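Side-chain contact in XRE family transcriptional regulator (Enterobacter cloacae subsp. cloacae, PDB 6B8W), which probably regulates transcription as a DNA-binding factor of the XRE family, this chain being its cupin domain, which can bind manganese: residues A[51-55]-A[56-60]. Sequence-based numbering, arbitrary orientation.
Sequences EMKID and GEWRT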
# COMPACT_ATOMS: atom_id res chain seq x y z
N GLU A 51 -15.61 5.75 -2.89
CA GLU A 51 -15.84 7.06 -3.46
C GLU A 51 -14.93 8.05 -2.71
O GLU A 51 -14.90 8.04 -1.48
CB GLU A 51 -17.30 7.46 -3.34
CG GLU A 51 -18.23 6.66 -4.23
CD GLU A 51 -19.70 6.96 -3.98
OE1 GLU A 51 -20.10 7.20 -2.81
OE2 GLU A 51 -20.49 6.89 -4.96
N MET A 52 -14.17 8.85 -3.45
CA MET A 52 -13.29 9.88 -2.89
C MET A 52 -13.74 11.24 -3.39
O MET A 52 -13.94 11.42 -4.60
CB MET A 52 -11.83 9.71 -3.34
CG MET A 52 -11.05 8.61 -2.67
SD MET A 52 -10.90 8.75 -0.89
CE MET A 52 -10.02 10.30 -0.74
N LYS A 53 -13.84 12.19 -2.48
CA LYS A 53 -14.17 13.55 -2.81
C LYS A 53 -12.85 14.32 -2.66
O LYS A 53 -12.32 14.43 -1.57
CB LYS A 53 -15.23 14.14 -1.89
CG LYS A 53 -15.74 15.47 -2.38
CD LYS A 53 -16.78 16.06 -1.44
CE LYS A 53 -17.40 17.31 -2.05
NZ LYS A 53 -18.45 17.84 -1.16
N ILE A 54 -12.35 14.83 -3.77
CA ILE A 54 -11.07 15.54 -3.83
C ILE A 54 -11.30 16.76 -4.71
O ILE A 54 -11.93 16.66 -5.77
CB ILE A 54 -10.00 14.62 -4.48
CG1 ILE A 54 -9.70 13.43 -3.56
CG2 ILE A 54 -8.72 15.38 -4.78
CD1 ILE A 54 -9.02 12.28 -4.24
N ASP A 55 -10.79 17.91 -4.27
CA ASP A 55 -11.00 19.19 -4.96
C ASP A 55 -12.49 19.45 -5.20
O ASP A 55 -12.87 19.98 -6.25
CB ASP A 55 -10.19 19.25 -6.28
CG ASP A 55 -8.68 19.16 -6.06
OD1 ASP A 55 -8.19 19.73 -5.06
OD2 ASP A 55 -7.97 18.52 -6.87
N GLY A 56 -13.33 19.05 -4.24
CA GLY A 56 -14.79 19.28 -4.33
C GLY A 56 -15.56 18.36 -5.28
O GLY A 56 -16.74 18.58 -5.51
N GLU A 57 -14.91 17.32 -5.82
CA GLU A 57 -15.57 16.40 -6.78
C GLU A 57 -15.40 14.94 -6.39
O GLU A 57 -14.29 14.52 -6.02
CB GLU A 57 -15.01 16.57 -8.20
CG GLU A 57 -15.12 17.97 -8.78
CD GLU A 57 -16.55 18.40 -9.09
OE1 GLU A 57 -17.43 17.53 -9.32
OE2 GLU A 57 -16.79 19.62 -9.14
N TRP A 58 -16.49 14.19 -6.52
CA TRP A 58 -16.50 12.76 -6.24
C TRP A 58 -16.01 11.93 -7.43
O TRP A 58 -16.29 12.27 -8.58
CB TRP A 58 -17.92 12.27 -5.90
CG TRP A 58 -18.42 12.77 -4.61
CD1 TRP A 58 -19.30 13.81 -4.40
CD2 TRP A 58 -18.06 12.27 -3.33
NE1 TRP A 58 -19.51 13.97 -3.05
CE2 TRP A 58 -18.76 13.04 -2.37
CE3 TRP A 58 -17.24 11.23 -2.89
CZ2 TRP A 58 -18.66 12.80 -0.99
CZ3 TRP A 58 -17.12 11.00 -1.51
CH2 TRP A 58 -17.84 11.78 -0.58
N ARG A 59 -15.31 10.85 -7.12
CA ARG A 59 -14.89 9.86 -8.13
C ARG A 59 -14.96 8.49 -7.45
O ARG A 59 -14.83 8.39 -6.24
CB ARG A 59 -13.46 10.09 -8.64
CG ARG A 59 -12.36 9.68 -7.65
CD ARG A 59 -10.97 10.00 -8.18
NE ARG A 59 -10.69 11.44 -8.12
CZ ARG A 59 -9.57 12.00 -8.58
NH1 ARG A 59 -8.63 11.24 -9.17
NH2 ARG A 59 -9.39 13.31 -8.47
N THR A 60 -15.13 7.44 -8.25
CA THR A 60 -15.17 6.07 -7.76
C THR A 60 -13.86 5.38 -8.10
O THR A 60 -13.35 5.52 -9.22
CB THR A 60 -16.35 5.30 -8.37
OG1 THR A 60 -17.56 5.99 -8.08
CG2 THR A 60 -16.43 3.90 -7.81
O HOH W 1 -19.66 4.76 -6.74
O HOH W 2 -12.36 12.74 -6.53
O HOH W 3 -11.67 15.08 -7.80
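Met52 and Arg59 face each other as a hydrogen-bonded pair in the antiparallel hairpin of strands 50-54 and 57-61, and Met52 N gives a nearly straight bond to Arg59 O (2.9 Å, 162°). Arg59 N returns a bond to Met52 O, and Ile54 and Glu57 exchange an equivalent pair of bonds where a type I' turn through Asp55 and Gly56 closes the ladder. Three of these carbonyls also have a second donor within reach. One water accepts from Arg59 NE at 2.6 Å and can donate to Met52 O and Glu57 O; another accepts from Arg59 NH2 and can donate to Ile54 O, though each has more acceptors than protons. Both waters lie in the guanidinium plane, at its edge, helped by the arginine's bend at chi3 (74°), and Ile54 CD1 covers one face of the group. Lys53 and Trp58 meet by CH-pi contact, Lys53 CB 3.5 Å from the centroid of the indole six-membered ring. Arg78 makes a cation-pi contact with the same indole and a salt bridge with Glu51 OE1, which Ser80 also bonds. Glu51 OE2 reaches Thr60 OG1 through a water. Strand 57-61 is outermost in its four-stranded sheet; 50-54 pairs with 75-78, Met52 lying beside His75 and Tyr77 of the manganese site, empty in this chain. The chemistry implies a ladder supplemented on the Met52 face by arginine and two waters, on the other by CH-pi contact and a water bridge.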